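Local coordinates for protein succinylglutamate desuccinylase/aspartoacylase (Shewanella frigidimarina, PDB 3LWU) that is probably a zinc-dependent hydrolase of the succinylglutamate desuccinylase/aspartoacylase family, acting on ester bonds, at residues Met230-Thr242 / Glu251-Leu263. Sequence-based numbering, arbitrary orientation.
Sequences MDEATFCPWWQLT and EFSVPVSAFTLEL
The indole of W238 and the methyl CG2 of V256 illustrate how an aromatic face can seat a branched side chain: CG2 stands 3.5 Å from the centroid of the W238 five-membered ring, 12° off its normal, a CH-pi contact. Further along the same indole, P255 CG comes obliquely to CE3 of the six-membered ring at 3.6 Å. With CG beside the backbone N (chi1 -65°), the W238 ring is laid across both residues, while its CB meets V254 CG1. Replacing W238 by an alanine is likely to leave V256 CG2 without its aromatic face and to open a gap against P255. Toward the helix start T234 CG2 meets V256 CG1 and, at 3.6 Å, A258 CB, which also abuts the edge of the F235 ring. Within the catalytic domain, strand 257-263 runs back along helix segment 230-242, the segment axes 7.4 Å apart at closest and nearly antiparallel (166°), in the zinc carboxypeptidase-like (M14) fold; strand 187-194, the parallel neighbour of this strand, carries the zinc ligand H192.

Polar contacts lie toward both ends of the interface. At the metal-ward end one water accepts from D231 N and hydrogen-bonds T260 OG1 at 2.7 Å, with the T260 side chain about 4 Å from that of H192. At the other end a second water accepts from F252 N, may donate to T242 O, and lies over the centre of the F252 ring. T242 OG1 donates to W238 O at 2.9 Å, reaching that carbonyl from the face opposite to T242 N; the bond probably fixes the T242 rotation, which sets CG2 against the F252 carbonyl oxygen and OG1 beside V254.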
loop_
_atom_site.group_PDB
_atom_site.type_symbol
_atom_site.label_atom_id
_atom_site.label_comp_id
_atom_site.label_asym_id
_atom_site.label_seq_id
_atom_site.Cartn_x
_atom_site.Cartn_y
_atom_site.Cartn_z
HETATM N N MSE A 230 -0.873 -20.077 -15.734
HETATM C CA MSE A 230 -1.339 -20.123 -17.143
HETATM C C MSE A 230 -0.738 -21.279 -17.914
HETATM O O MSE A 230 -1.471 -21.986 -18.631
HETATM C CB MSE A 230 -1.047 -18.807 -17.905
HETATM C CG MSE A 230 -1.188 -18.914 -19.460
HETATM SE SE MSE A 230 -3.068 -19.261 -19.944
HETATM C CE MSE A 230 -3.590 -17.373 -20.280
ATOM N N ASP A 231 0.570 -21.497 -17.768
ATOM C CA ASP A 231 1.192 -22.585 -18.516
ATOM C C ASP A 231 0.561 -23.927 -18.136
ATOM O O ASP A 231 0.094 -24.634 -18.996
ATOM C CB ASP A 231 2.741 -22.563 -18.457
ATOM C CG ASP A 231 3.328 -22.605 -17.029
ATOM O OD1 ASP A 231 2.635 -22.388 -15.989
ATOM O OD2 ASP A 231 4.549 -22.847 -16.976
ATOM N N GLU A 232 0.456 -24.217 -16.841
ATOM C CA GLU A 232 -0.164 -25.462 -16.324
ATOM C C GLU A 232 -1.643 -25.605 -16.671
ATOM O O GLU A 232 -2.100 -26.698 -17.024
ATOM C CB GLU A 232 -0.039 -25.510 -14.802
ATOM C CG GLU A 232 1.412 -25.426 -14.311
ATOM C CD GLU A 232 1.616 -24.721 -12.947
ATOM O OE1 GLU A 232 0.664 -24.154 -12.349
ATOM O OE2 GLU A 232 2.779 -24.748 -12.497
ATOM N N ALA A 233 -2.395 -24.512 -16.577
ATOM C CA ALA A 233 -3.819 -24.525 -16.953
ATOM C C ALA A 233 -4.023 -24.938 -18.428
ATOM O O ALA A 233 -5.006 -25.572 -18.790
ATOM C CB ALA A 233 -4.441 -23.171 -16.692
ATOM N N THR A 234 -3.060 -24.556 -19.245
ATOM C CA THR A 234 -3.041 -24.773 -20.675
ATOM C C THR A 234 -2.595 -26.189 -21.048
ATOM O O THR A 234 -3.261 -26.823 -21.854
ATOM C CB THR A 234 -2.106 -23.733 -21.322
ATOM O OG1 THR A 234 -2.786 -22.485 -21.346
ATOM C CG2 THR A 234 -1.773 -24.075 -22.678
ATOM N N PHE A 235 -1.485 -26.669 -20.466
ATOM C CA PHE A 235 -0.913 -27.980 -20.848
ATOM C C PHE A 235 -1.402 -29.181 -20.063
ATOM O O PHE A 235 -1.430 -30.275 -20.601
ATOM C CB PHE A 235 0.640 -27.982 -20.899
ATOM C CG PHE A 235 1.381 -27.799 -19.535
ATOM C CD1 PHE A 235 1.508 -28.864 -18.613
ATOM C CD2 PHE A 235 2.085 -26.612 -19.259
ATOM C CE1 PHE A 235 2.247 -28.714 -17.413
ATOM C CE2 PHE A 235 2.836 -26.436 -18.044
ATOM C CZ PHE A 235 2.910 -27.491 -17.126
ATOM N N CYS A 236 -1.773 -28.999 -18.793
ATOM C CA CYS A 236 -2.126 -30.153 -17.960
ATOM C C CYS A 236 -3.229 -31.009 -18.544
ATOM O O CYS A 236 -3.073 -32.224 -18.622
ATOM C CB CYS A 236 -2.490 -29.745 -16.537
ATOM S SG CYS A 236 -1.016 -29.412 -15.500
ATOM N N PRO A 237 -4.349 -30.396 -18.959
ATOM C CA PRO A 237 -5.417 -31.253 -19.490
ATOM C C PRO A 237 -4.962 -32.043 -20.682
ATOM O O PRO A 237 -5.364 -33.225 -20.828
ATOM C CB PRO A 237 -6.500 -30.254 -19.907
ATOM C CG PRO A 237 -6.172 -28.994 -19.170
ATOM C CD PRO A 237 -4.686 -28.977 -19.090
ATOM N N TRP A 238 -4.132 -31.428 -21.541
ATOM C CA TRP A 238 -3.630 -32.151 -22.704
ATOM C C TRP A 238 -2.638 -33.240 -22.318
ATOM O O TRP A 238 -2.664 -34.311 -22.906
ATOM C CB TRP A 238 -3.035 -31.220 -23.756
ATOM C CG TRP A 238 -4.043 -30.298 -24.371
ATOM C CD1 TRP A 238 -4.288 -29.023 -24.005
ATOM C CD2 TRP A 238 -4.919 -30.581 -25.448
ATOM N NE1 TRP A 238 -5.275 -28.487 -24.775
ATOM C CE2 TRP A 238 -5.683 -29.433 -25.675
ATOM C CE3 TRP A 238 -5.135 -31.700 -26.250
ATOM C CZ2 TRP A 238 -6.643 -29.357 -26.673
ATOM C CZ3 TRP A 238 -6.099 -31.625 -27.238
ATOM C CH2 TRP A 238 -6.829 -30.455 -27.442
ATOM N N TRP A 239 -1.784 -32.969 -21.325
ATOM C CA TRP A 239 -0.814 -33.959 -20.809
ATOM C C TRP A 239 -1.575 -35.149 -20.253
ATOM O O TRP A 239 -1.267 -36.306 -20.574
ATOM C CB TRP A 239 0.082 -33.337 -19.713
ATOM C CG TRP A 239 1.443 -34.016 -19.566
ATOM C CD1 TRP A 239 1.794 -35.277 -20.012
ATOM C CD2 TRP A 239 2.633 -33.471 -18.939
ATOM N NE1 TRP A 239 3.105 -35.542 -19.694
ATOM C CE2 TRP A 239 3.647 -34.462 -19.036
ATOM C CE3 TRP A 239 2.930 -32.256 -18.283
ATOM C CZ2 TRP A 239 4.958 -34.259 -18.534
ATOM C CZ3 TRP A 239 4.234 -32.067 -17.768
ATOM C CH2 TRP A 239 5.224 -33.068 -17.907
ATOM N N GLN A 240 -2.606 -34.859 -19.457
ATOM C CA GLN A 240 -3.468 -35.896 -18.877
ATOM C C GLN A 240 -4.096 -36.755 -19.959
ATOM O O GLN A 240 -4.055 -37.983 -19.859
ATOM C CB GLN A 240 -4.599 -35.304 -18.029
ATOM C CG GLN A 240 -4.204 -34.746 -16.685
ATOM C CD GLN A 240 -5.221 -33.680 -16.204
ATOM O OE1 GLN A 240 -6.425 -33.752 -16.546
ATOM N NE2 GLN A 240 -4.734 -32.668 -15.449
ATOM N N LEU A 241 -4.671 -36.113 -20.981
ATOM C CA LEU A 241 -5.346 -36.842 -22.067
ATOM C C LEU A 241 -4.362 -37.777 -22.748
ATOM O O LEU A 241 -4.657 -38.942 -22.963
ATOM C CB LEU A 241 -5.952 -35.893 -23.091
ATOM C CG LEU A 241 -6.557 -36.489 -24.361
ATOM C CD1 LEU A 241 -7.683 -37.461 -24.068
ATOM C CD2 LEU A 241 -7.074 -35.374 -25.246
ATOM N N THR A 242 -3.183 -37.268 -23.064
ATOM C CA THR A 242 -2.167 -38.051 -23.756
ATOM C C THR A 242 -1.675 -39.276 -22.943
ATOM O O THR A 242 -1.614 -40.384 -23.488
ATOM C CB THR A 242 -0.943 -37.180 -24.137
ATOM O OG1 THR A 242 -1.377 -36.000 -24.825
ATOM C CG2 THR A 242 0.024 -37.976 -25.017
ATOM N N GLU A 251 -1.002 -44.075 -28.857
ATOM C CA GLU A 251 0.164 -43.215 -28.708
ATOM C C GLU A 251 0.097 -42.019 -29.677
ATOM O O GLU A 251 -0.178 -42.172 -30.863
ATOM C CB GLU A 251 1.456 -44.023 -28.899
ATOM N N PHE A 252 0.280 -40.827 -29.123
ATOM C CA PHE A 252 0.531 -39.591 -29.887
ATOM C C PHE A 252 1.228 -38.618 -28.939
ATOM O O PHE A 252 1.217 -38.816 -27.719
ATOM C CB PHE A 252 -0.756 -38.949 -30.456
ATOM C CG PHE A 252 -1.867 -38.790 -29.446
ATOM C CD1 PHE A 252 -1.850 -37.746 -28.503
ATOM C CD2 PHE A 252 -2.949 -39.670 -29.449
ATOM C CE1 PHE A 252 -2.880 -37.591 -27.557
ATOM C CE2 PHE A 252 -3.991 -39.517 -28.518
ATOM C CZ PHE A 252 -3.951 -38.461 -27.563
ATOM N N SER A 253 1.845 -37.579 -29.482
ATOM C CA SER A 253 2.542 -36.621 -28.621
ATOM C C SER A 253 1.588 -35.510 -28.159
ATOM O O SER A 253 0.570 -35.227 -28.807
ATOM C CB SER A 253 3.758 -36.048 -29.341
ATOM O OG SER A 253 3.385 -35.596 -30.622
ATOM N N VAL A 254 1.921 -34.881 -27.033
ATOM C CA VAL A 254 1.017 -33.920 -26.431
ATOM C C VAL A 254 0.727 -32.837 -27.498
ATOM O O VAL A 254 1.653 -32.248 -28.042
ATOM C CB VAL A 254 1.585 -33.336 -25.134
ATOM C CG1 VAL A 254 0.553 -32.415 -24.475
ATOM C CG2 VAL A 254 1.999 -34.473 -24.171
ATOM N N PRO A 255 -0.553 -32.631 -27.853
ATOM C CA PRO A 255 -0.910 -31.712 -28.945
ATOM C C PRO A 255 -0.692 -30.219 -28.650
ATOM O O PRO A 255 -0.693 -29.429 -29.562
ATOM C CB PRO A 255 -2.415 -31.958 -29.137
ATOM C CG PRO A 255 -2.701 -33.240 -28.421
ATOM C CD PRO A 255 -1.743 -33.289 -27.288
ATOM N N VAL A 256 -0.534 -29.833 -27.393
ATOM C CA VAL A 256 -0.350 -28.427 -27.064
ATOM C C VAL A 256 1.013 -28.253 -26.413
ATOM O O VAL A 256 1.520 -29.169 -25.749
ATOM C CB VAL A 256 -1.531 -27.917 -26.194
ATOM C CG1 VAL A 256 -1.245 -26.590 -25.577
ATOM C CG2 VAL A 256 -2.812 -27.829 -27.063
ATOM N N SER A 257 1.614 -27.101 -26.681
ATOM C CA SER A 257 2.842 -26.660 -26.039
ATOM C C SER A 257 2.549 -25.387 -25.263
ATOM O O SER A 257 1.914 -24.492 -25.802
ATOM C CB SER A 257 3.917 -26.371 -27.108
ATOM O OG SER A 257 4.401 -27.589 -27.661
ATOM N N ALA A 258 3.032 -25.285 -24.021
ATOM C CA ALA A 258 2.928 -24.027 -23.238
ATOM C C ALA A 258 4.232 -23.752 -22.505
ATOM O O ALA A 258 4.869 -24.678 -21.989
ATOM C CB ALA A 258 1.779 -24.090 -22.276
ATOM N N PHE A 259 4.655 -22.490 -22.509
ATOM C CA PHE A 259 5.905 -22.048 -21.869
ATOM C C PHE A 259 5.689 -20.728 -21.153
ATOM O O PHE A 259 4.941 -19.881 -21.641
ATOM C CB PHE A 259 7.004 -21.793 -22.914
ATOM C CG PHE A 259 7.148 -22.874 -23.914
ATOM C CD1 PHE A 259 7.997 -23.954 -23.680
ATOM C CD2 PHE A 259 6.454 -22.828 -25.095
ATOM C CE1 PHE A 259 8.109 -24.954 -24.581
ATOM C CE2 PHE A 259 6.565 -23.834 -25.992
ATOM C CZ PHE A 259 7.398 -24.894 -25.750
ATOM N N THR A 260 6.349 -20.548 -20.002
ATOM C CA THR A 260 6.418 -19.238 -19.318
ATOM C C THR A 260 7.854 -18.740 -19.501
ATOM O O THR A 260 8.825 -19.395 -19.066
ATOM C CB THR A 260 6.062 -19.347 -17.833
ATOM O OG1 THR A 260 4.721 -19.855 -17.691
ATOM C CG2 THR A 260 6.200 -18.024 -17.034
ATOM N N LEU A 261 7.988 -17.605 -20.182
ATOM C CA LEU A 261 9.282 -16.972 -20.373
ATOM C C LEU A 261 9.500 -15.910 -19.290
ATOM O O LEU A 261 8.603 -15.151 -18.982
ATOM C CB LEU A 261 9.355 -16.312 -21.743
ATOM C CG LEU A 261 9.572 -17.243 -22.937
ATOM C CD1 LEU A 261 8.473 -18.266 -23.024
ATOM C CD2 LEU A 261 9.692 -16.399 -24.220
ATOM N N GLU A 262 10.683 -15.892 -18.699
ATOM C CA GLU A 262 11.033 -14.896 -17.684
ATOM C C GLU A 262 12.125 -13.995 -18.268
ATOM O O GLU A 262 13.296 -14.343 -18.282
ATOM C CB GLU A 262 11.489 -15.599 -16.402
ATOM C CG GLU A 262 10.500 -16.637 -15.881
ATOM C CD GLU A 262 9.295 -16.023 -15.189
ATOM O OE1 GLU A 262 9.384 -14.864 -14.685
ATOM O OE2 GLU A 262 8.281 -16.743 -15.105
ATOM N N LEU A 263 11.717 -12.832 -18.749
ATOM C CA LEU A 263 12.553 -11.967 -19.568
ATOM C C LEU A 263 13.317 -10.917 -18.730
ATOM O O LEU A 263 13.078 -9.711 -18.817
ATOM C CB LEU A 263 11.671 -11.323 -20.625
ATOM C CG LEU A 263 10.903 -12.347 -21.510
ATOM C CD1 LEU A 263 9.710 -11.670 -22.176
ATOM C CD2 LEU A 263 11.778 -13.043 -22.501
HETATM O O HOH W 1 2.292 -19.226 -16.639
HETATM O O HOH W 2 -1.079 -40.987 -26.321
#